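Long-range contacts in putative acyl-CoA thioester hydrolase (Yersinia pestis KIM10+, PDB 5DM5), which probably hydrolyses the thioester bond of acyl-CoA substrates, working as a hexamer of hot-dog-fold subunits: residues 17-21 / 86-90; 72-78 / 118-123. The contacts are given in a common frame with arbitrary orientation. Residues are numbered along the deposited sequence.

Interaction 1 (17-21 / 86-90)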
ATOM      1  N   LEU B  17     -19.582 -16.001  19.979  1.00 57.10           N
ATOM      2  CA  LEU B  17     -19.865 -17.434  19.890  1.00 51.07           C
ATOM      3  C   LEU B  17     -18.571 -18.245  19.923  1.00 44.85           C
ATOM      4  O   LEU B  17     -18.478 -19.191  20.691  1.00 42.76           O
ATOM      5  CB  LEU B  17     -20.702 -17.774  18.646  1.00 56.87           C
ATOM      6  CG  LEU B  17     -22.157 -17.261  18.592  1.00 64.80           C
ATOM      7  CD1 LEU B  17     -22.372 -15.934  19.310  1.00 64.32           C
ATOM      8  CD2 LEU B  17     -22.686 -17.130  17.173  1.00 74.26           C
ATOM      9  N   PRO B  18     -17.561 -17.870  19.113  1.00 45.27           N
ATOM     10  CA  PRO B  18     -16.301 -18.612  19.168  1.00 45.79           C
ATOM     11  C   PRO B  18     -15.538 -18.351  20.449  1.00 41.31           C
ATOM     12  O   PRO B  18     -15.880 -17.436  21.184  1.00 41.67           O
ATOM     13  CB  PRO B  18     -15.512 -18.061  17.981  1.00 46.16           C
ATOM     14  CG  PRO B  18     -16.489 -17.413  17.127  1.00 50.71           C
ATOM     15  CD  PRO B  18     -17.516 -16.861  18.044  1.00 52.36           C
ATOM     16  N   ASN B  19     -14.456 -19.083  20.663  1.00 39.91           N
ATOM     17  CA  ASN B  19     -13.714 -18.916  21.889  1.00 40.50           C
ATOM     18  C   ASN B  19     -12.717 -17.795  21.714  1.00 43.03           C
ATOM     19  O   ASN B  19     -12.583 -17.253  20.633  1.00 44.68           O
ATOM     20  CB  ASN B  19     -13.007 -20.198  22.289  1.00 42.70           C
ATOM     21  CG  ASN B  19     -12.770 -20.276  23.775  1.00 42.92           C
ATOM     22  OD1 ASN B  19     -12.662 -19.261  24.449  1.00 41.37           O
ATOM     23  ND2 ASN B  19     -12.695 -21.485  24.298  1.00 43.89           N
ATOM     24  N   GLY B  20     -11.994 -17.489  22.783  1.00 44.58           N
ATOM     25  CA  GLY B  20     -11.022 -16.409  22.841  1.00 39.95           C
ATOM     26  C   GLY B  20     -11.529 -14.998  22.642  1.00 40.23           C
ATOM     27  O   GLY B  20     -12.736 -14.777  22.529  1.00 42.54           O
ATOM     28  N   GLU B  21     -10.591 -14.047  22.614  1.00 37.10           N
ATOM     29  CA  GLU B  21     -10.891 -12.625  22.478  1.00 38.58           C
ATOM     30  C   GLU B  21     -10.718 -12.159  21.049  1.00 40.10           C
ATOM     31  O   GLU B  21      -9.686 -12.421  20.452  1.00 42.02           O
ATOM     32  CB  GLU B  21      -9.953 -11.790  23.362  1.00 42.06           C
ATOM     33  CG  GLU B  21     -10.288 -10.299  23.373  1.00 47.88           C
ATOM     34  CD  GLU B  21      -9.186  -9.415  23.935  1.00 47.37           C
ATOM     35  OE1 GLU B  21      -8.050  -9.902  24.133  1.00 41.74           O
ATOM     36  OE2 GLU B  21      -9.479  -8.226  24.201  1.00 48.34           O
ATOM     37  N   CYS B  86     -10.113 -12.466  13.861  1.00 41.72           N
ATOM     38  CA  CYS B  86      -9.136 -13.171  14.718  1.00 38.58           C
ATOM     39  C   CYS B  86      -9.561 -13.244  16.166  1.00 38.22           C
ATOM     40  O   CYS B  86      -9.853 -12.237  16.776  1.00 39.63           O
ATOM     41  CB  CYS B  86      -7.752 -12.519  14.741  1.00 36.56           C
ATOM     42  SG  CYS B  86      -6.707 -12.646  13.321  1.00 56.36           S
ATOM     43  N   TYR B  87      -9.581 -14.444  16.716  1.00 39.70           N
ATOM     44  CA  TYR B  87      -9.870 -14.650  18.123  1.00 39.26           C
ATOM     45  C   TYR B  87      -8.649 -15.309  18.764  1.00 40.49           C
ATOM     46  O   TYR B  87      -8.275 -16.413  18.406  1.00 47.10           O
ATOM     47  CB  TYR B  87     -11.142 -15.488  18.309  1.00 41.28           C
ATOM     48  CG  TYR B  87     -12.400 -14.774  17.895  1.00 38.65           C
ATOM     49  CD1 TYR B  87     -13.225 -14.188  18.844  1.00 40.12           C
ATOM     50  CD2 TYR B  87     -12.750 -14.657  16.565  1.00 42.69           C
ATOM     51  CE1 TYR B  87     -14.372 -13.518  18.485  1.00 44.40           C
ATOM     52  CE2 TYR B  87     -13.903 -13.980  16.183  1.00 45.41           C
ATOM     53  CZ  TYR B  87     -14.712 -13.412  17.151  1.00 49.04           C
ATOM     54  OH  TYR B  87     -15.860 -12.736  16.787  1.00 50.44           O
ATOM     55  N   ALA B  88      -8.024 -14.645  19.716  1.00 35.62           N
ATOM     56  CA  ALA B  88      -6.822 -15.187  20.313  1.00 36.78           C
ATOM     57  C   ALA B  88      -7.105 -15.653  21.724  1.00 42.70           C
ATOM     58  O   ALA B  88      -7.889 -15.038  22.433  1.00 46.80           O
ATOM     59  CB  ALA B  88      -5.727 -14.170  20.302  1.00 37.19           C
ATOM     60  N   ARG B  89      -6.512 -16.773  22.115  1.00 42.79           N
ATOM     61  CA  ARG B  89      -6.650 -17.261  23.476  1.00 43.08           C
ATOM     62  C   ARG B  89      -5.323 -17.624  24.041  1.00 45.82           C
ATOM     63  O   ARG B  89      -4.714 -18.553  23.541  1.00 47.08           O
ATOM     64  CB  ARG B  89      -7.458 -18.540  23.527  1.00 44.81           C
ATOM     65  CG  ARG B  89      -8.671 -18.564  22.732  1.00 47.80           C
ATOM     66  CD  ARG B  89      -8.998 -19.973  22.399  1.00 51.79           C
ATOM     67  NE  ARG B  89      -8.638 -20.876  23.481  1.00 49.94           N
ATOM     68  CZ  ARG B  89      -8.690 -22.194  23.368  1.00 52.58           C
ATOM     69  NH1 ARG B  89      -9.126 -22.742  22.241  1.00 52.65           N
ATOM     70  NH2 ARG B  89      -8.333 -22.962  24.379  1.00 58.84           N
ATOM     71  N   CYS B  90      -4.882 -16.975  25.107  1.00 49.11           N
ATOM     72  CA  CYS B  90      -3.647 -17.431  25.737  1.00 52.19           C
ATOM     73  C   CYS B  90      -3.928 -18.770  26.401  1.00 54.57           C
ATOM     74  O   CYS B  90      -5.056 -19.035  26.817  1.00 60.17           O
ATOM     75  CB  CYS B  90      -3.106 -16.436  26.762  1.00 54.45           C
ATOM     76  SG  CYS B  90      -1.555 -16.995  27.527  1.00 62.62           S
TER
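The ring of Y87 lies along the chain that leads into the first strand, and P18 covers one of its faces, with P18 CG 4.4 Å from Y87 CZ. A flat aromatic ring and a rigid pyrrolidine ring suit each other here, since both offer broad apolar surfaces. Beyond P18 the backbone passes close to the same tyrosine: N19 O comes within 3.3 Å of Y87 CB, and G20 O lies at the ring edge, 3.8 Å from Y87 CD1. N19 accepts from the next residue, G20 N donating to N19 OD1 at 2.5 Å, while its amide nitrogen ND2 sits over one face of the R89 guanidinium. G20 has a positive phi of 62°, and a CB there would collide with A88 O, so glycine fits the tight passage. Regular pairing then begins at E21, which forms an antiparallel hydrogen-bonded pair with A88: E21 N to A88 O and A88 N to E21 O are both 2.9 Å. E21 O also receives a CA-H...O contact from Y87 CA at 3.2 Å. The small A88 shares its sheet face with E21, the face on which Q55 and E58 of helix 43-60 approach. P18 also touches W105 of strand 97-106, the neighbour of strand 83-93 on its other side, and E21 starts strand 21-27, outermost within this chain in the hot-dog sheet that packs on helix 43-60.

Interaction 2 (72-78 / 118-123)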
ATOM      1  N   MET B  72      -0.444 -25.043  11.774  1.00 47.04           N
ATOM      2  CA  MET B  72      -1.405 -24.279  10.991  1.00 46.65           C
ATOM      3  C   MET B  72      -2.082 -25.110   9.909  1.00 49.41           C
ATOM      4  O   MET B  72      -1.425 -25.832   9.172  1.00 52.17           O
ATOM      5  CB  MET B  72      -0.753 -23.067  10.353  1.00 44.80           C
ATOM      6  CG  MET B  72      -1.725 -22.287   9.483  1.00 47.21           C
ATOM      7  SD  MET B  72      -1.902 -20.614  10.071  1.00 39.29           S
ATOM      8  CE  MET B  72      -0.177 -20.150  10.076  1.00 50.49           C
ATOM      9  N   THR B  73      -3.403 -25.024   9.837  1.00 43.36           N
ATOM     10  CA  THR B  73      -4.144 -25.777   8.856  1.00 45.67           C
ATOM     11  C   THR B  73      -5.047 -24.829   8.108  1.00 47.98           C
ATOM     12  O   THR B  73      -5.696 -23.996   8.727  1.00 49.29           O
ATOM     13  CB  THR B  73      -4.981 -26.879   9.489  1.00 50.85           C
ATOM     14  OG1 THR B  73      -4.182 -27.622  10.413  1.00 59.81           O
ATOM     15  CG2 THR B  73      -5.502 -27.819   8.419  1.00 53.95           C
ATOM     16  N   PHE B  74      -5.068 -24.922   6.782  1.00 49.91           N
ATOM     17  CA  PHE B  74      -5.998 -24.121   5.986  1.00 45.82           C
ATOM     18  C   PHE B  74      -7.270 -24.859   5.732  1.00 44.44           C
ATOM     19  O   PHE B  74      -7.400 -25.602   4.771  1.00 44.43           O
ATOM     20  CB  PHE B  74      -5.364 -23.683   4.671  1.00 47.08           C
ATOM     21  CG  PHE B  74      -4.251 -22.720   4.863  1.00 46.27           C
ATOM     22  CD1 PHE B  74      -4.455 -21.372   4.673  1.00 45.52           C
ATOM     23  CD2 PHE B  74      -3.030 -23.144   5.321  1.00 50.37           C
ATOM     24  CE1 PHE B  74      -3.451 -20.476   4.894  1.00 42.78           C
ATOM     25  CE2 PHE B  74      -2.017 -22.243   5.539  1.00 49.14           C
ATOM     26  CZ  PHE B  74      -2.228 -20.911   5.327  1.00 44.51           C
ATOM     27  N   LEU B  75      -8.213 -24.613   6.629  1.00 46.10           N
ATOM     28  CA  LEU B  75      -9.482 -25.320   6.666  1.00 47.39           C
ATOM     29  C   LEU B  75     -10.349 -24.971   5.473  1.00 52.13           C
ATOM     30  O   LEU B  75     -10.729 -25.837   4.688  1.00 59.27           O
ATOM     31  CB  LEU B  75     -10.251 -24.991   7.957  1.00 45.38           C
ATOM     32  CG  LEU B  75      -9.767 -25.351   9.376  1.00 44.86           C
ATOM     33  CD1 LEU B  75      -8.595 -26.318   9.348  1.00 55.65           C
ATOM     34  CD2 LEU B  75      -9.461 -24.145  10.263  1.00 41.06           C
ATOM     35  N   LYS B  76     -10.675 -23.691   5.356  1.00 51.08           N
ATOM     36  CA  LYS B  76     -11.570 -23.217   4.312  1.00 54.24           C
ATOM     37  C   LYS B  76     -11.007 -21.977   3.627  1.00 57.81           C
ATOM     38  O   LYS B  76     -10.280 -21.204   4.249  1.00 58.27           O
ATOM     39  CB  LYS B  76     -12.952 -22.943   4.901  1.00 54.69           C
ATOM     40  CG  LYS B  76     -13.549 -24.181   5.575  1.00 61.32           C
ATOM     41  CD  LYS B  76     -15.029 -24.045   5.927  1.00 65.76           C
ATOM     42  CE  LYS B  76     -15.412 -24.990   7.065  1.00 57.90           C
ATOM     43  NZ  LYS B  76     -16.724 -24.619   7.637  1.00 57.11           N
ATOM     44  N   PRO B  77     -11.275 -21.829   2.323  1.00 56.13           N
ATOM     45  CA  PRO B  77     -10.821 -20.665   1.562  1.00 52.82           C
ATOM     46  C   PRO B  77     -11.618 -19.437   1.962  1.00 57.45           C
ATOM     47  O   PRO B  77     -12.668 -19.613   2.582  1.00 57.17           O
ATOM     48  CB  PRO B  77     -11.114 -21.054   0.118  1.00 54.15           C
ATOM     49  CG  PRO B  77     -12.251 -21.993   0.225  1.00 56.26           C
ATOM     50  CD  PRO B  77     -12.015 -22.778   1.475  1.00 56.12           C
ATOM     51  N   VAL B  78     -11.114 -18.236   1.664  1.00 62.87           N
ATOM     52  CA  VAL B  78     -11.825 -16.973   1.924  1.00 56.34           C
ATOM     53  C   VAL B  78     -11.923 -16.152   0.658  1.00 56.13           C
ATOM     54  O   VAL B  78     -10.926 -15.912   0.000  1.00 62.61           O
ATOM     55  CB  VAL B  78     -11.125 -16.100   2.970  1.00 54.52           C
ATOM     56  CG1 VAL B  78     -11.928 -14.827   3.223  1.00 60.00           C
ATOM     57  CG2 VAL B  78     -10.894 -16.874   4.252  1.00 55.46           C
ATOM     58  N   TYR B 118     -17.792 -19.121   9.576  1.00 58.86           N
ATOM     59  CA  TYR B 118     -17.055 -20.349   9.606  1.00 51.81           C
ATOM     60  C   TYR B 118     -15.604 -20.021   9.832  1.00 51.95           C
ATOM     61  O   TYR B 118     -15.121 -18.980   9.397  1.00 56.62           O
ATOM     62  CB  TYR B 118     -17.237 -21.130   8.303  1.00 54.60           C
ATOM     63  CG  TYR B 118     -16.611 -20.493   7.088  1.00 59.33           C
ATOM     64  CD1 TYR B 118     -15.268 -20.718   6.797  1.00 62.04           C
ATOM     65  CD2 TYR B 118     -17.345 -19.711   6.208  1.00 60.61           C
ATOM     66  CE1 TYR B 118     -14.657 -20.161   5.697  1.00 58.46           C
ATOM     67  CE2 TYR B 118     -16.734 -19.151   5.087  1.00 64.60           C
ATOM     68  CZ  TYR B 118     -15.384 -19.388   4.846  1.00 59.16           C
ATOM     69  OH  TYR B 118     -14.734 -18.860   3.762  1.00 60.63           O
ATOM     70  N   ARG B 119     -14.920 -20.905  10.543  1.00 50.72           N
ATOM     71  CA  ARG B 119     -13.498 -20.745  10.810  1.00 47.92           C
ATOM     72  C   ARG B 119     -12.676 -21.147   9.612  1.00 48.38           C
ATOM     73  O   ARG B 119     -12.899 -22.198   9.027  1.00 53.51           O
ATOM     74  CB  ARG B 119     -13.095 -21.540  12.040  1.00 51.03           C
ATOM     75  CG  ARG B 119     -11.658 -21.365  12.445  1.00 48.08           C
ATOM     76  CD  ARG B 119     -11.448 -22.044  13.766  1.00 54.92           C
ATOM     77  NE  ARG B 119     -11.822 -23.444  13.732  1.00 64.95           N
ATOM     78  CZ  ARG B 119     -11.749 -24.247  14.785  1.00 78.47           C
ATOM     79  NH1 ARG B 119     -11.319 -23.765  15.941  1.00 70.27           N
ATOM     80  NH2 ARG B 119     -12.117 -25.519  14.688  1.00120.39           N
ATOM     81  N   ALA B 120     -11.769 -20.267   9.200  1.00 45.78           N
ATOM     82  CA  ALA B 120     -10.982 -20.504   7.999  1.00 43.14           C
ATOM     83  C   ALA B 120      -9.529 -20.898   8.299  1.00 40.36           C
ATOM     84  O   ALA B 120      -8.849 -21.458   7.440  1.00 43.20           O
ATOM     85  CB  ALA B 120     -11.029 -19.293   7.109  1.00 45.67           C
ATOM     86  N   THR B 121      -9.011 -20.543   9.470  1.00 38.52           N
ATOM     87  CA  THR B 121      -7.654 -20.975   9.802  1.00 37.05           C
ATOM     88  C   THR B 121      -7.441 -21.053  11.287  1.00 39.33           C
ATOM     89  O   THR B 121      -7.996 -20.272  12.015  1.00 41.75           O
ATOM     90  CB  THR B 121      -6.608 -20.028   9.225  1.00 42.80           C
ATOM     91  OG1 THR B 121      -6.807 -19.917   7.817  1.00 43.62           O
ATOM     92  CG2 THR B 121      -5.228 -20.567   9.461  1.00 45.33           C
ATOM     93  N   GLU B 122      -6.667 -21.997  11.775  1.00 37.89           N
ATOM     94  CA  GLU B 122      -6.356 -21.925  13.184  1.00 40.06           C
ATOM     95  C   GLU B 122      -4.939 -22.393  13.387  1.00 39.49           C
ATOM     96  O   GLU B 122      -4.454 -23.227  12.639  1.00 41.93           O
ATOM     97  CB  GLU B 122      -7.349 -22.704  14.040  1.00 49.98           C
ATOM     98  CG  GLU B 122      -6.951 -22.705  15.512  1.00 54.81           C
ATOM     99  CD  GLU B 122      -7.934 -23.406  16.410  1.00 63.67           C
ATOM    100  OE1 GLU B 122      -8.863 -24.053  15.890  1.00 86.52           O
ATOM    101  OE2 GLU B 122      -7.774 -23.296  17.643  1.00 55.20           O
ATOM    102  N   ALA B 123      -4.248 -21.817  14.359  1.00 39.05           N
ATOM    103  CA  ALA B 123      -2.872 -22.220  14.614  1.00 38.24           C
ATOM    104  C   ALA B 123      -2.469 -21.898  16.040  1.00 39.52           C
ATOM    105  O   ALA B 123      -3.170 -21.172  16.729  1.00 40.97           O
ATOM    106  CB  ALA B 123      -1.943 -21.551  13.642  1.00 40.27           C
TER
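Strands 72-74 and 118-123 run antiparallel, their axes 170° apart and 5.2 Å at closest approach, but the pairing is loose. T73 and E122 form an antiparallel hydrogen-bonded pair whose bond, T73 N to E122 O (3.5 Å), is weak, as is L75 N to A120 O (3.3 Å). A120 and T121 form a classic beta bulge opposite V104 of strand 97-106. Farther along 72-78, the length of tyrosine lets Y118 OH donate a very short 2.5 Å hydrogen bond to P77 O, while K76 CB packs 3.4 Å from Y118 CE1. V78 CG2 meets A120 CB at 3.7 Å, where alanine leaves room. Unbranched M72 fits SD between T121 CG2 (3.4 Å) and A123 CB (3.7 Å). L75 lies over strand 118-123, near the R119 NH1–E122 OE1 salt bridge (2.5 Å). M72, T121 and A123 lie on the face of the hot-dog sheet packed on M48 of helix 43-60, while M72 and T73 pair antiparallel with a strand of the third subunit, continuing the sheet.

How the interactions relate
Both contacts belong to the one antiparallel sheet of the hot-dog fold, at opposite sides of it within this chain: interaction 1 joins strand 21-27 to strand 83-93, interaction 2 strand 64-74, where the sheet runs on into another subunit, to strand 118-129. Strand 97-106 lies between the two inner strands, and the contacts do not touch, their centres being about 14 Å apart. Each mixes buried and exposed residues, but interaction 2 buries more surface, 552 against 350 Å². Interaction 1, where a strand begins, has two short, straight backbone bonds; interaction 2 has weak ones supplemented by a tyrosine hydroxyl. Helix 43-60 is approached by polar E21 in the first and by apolar M72 in the second.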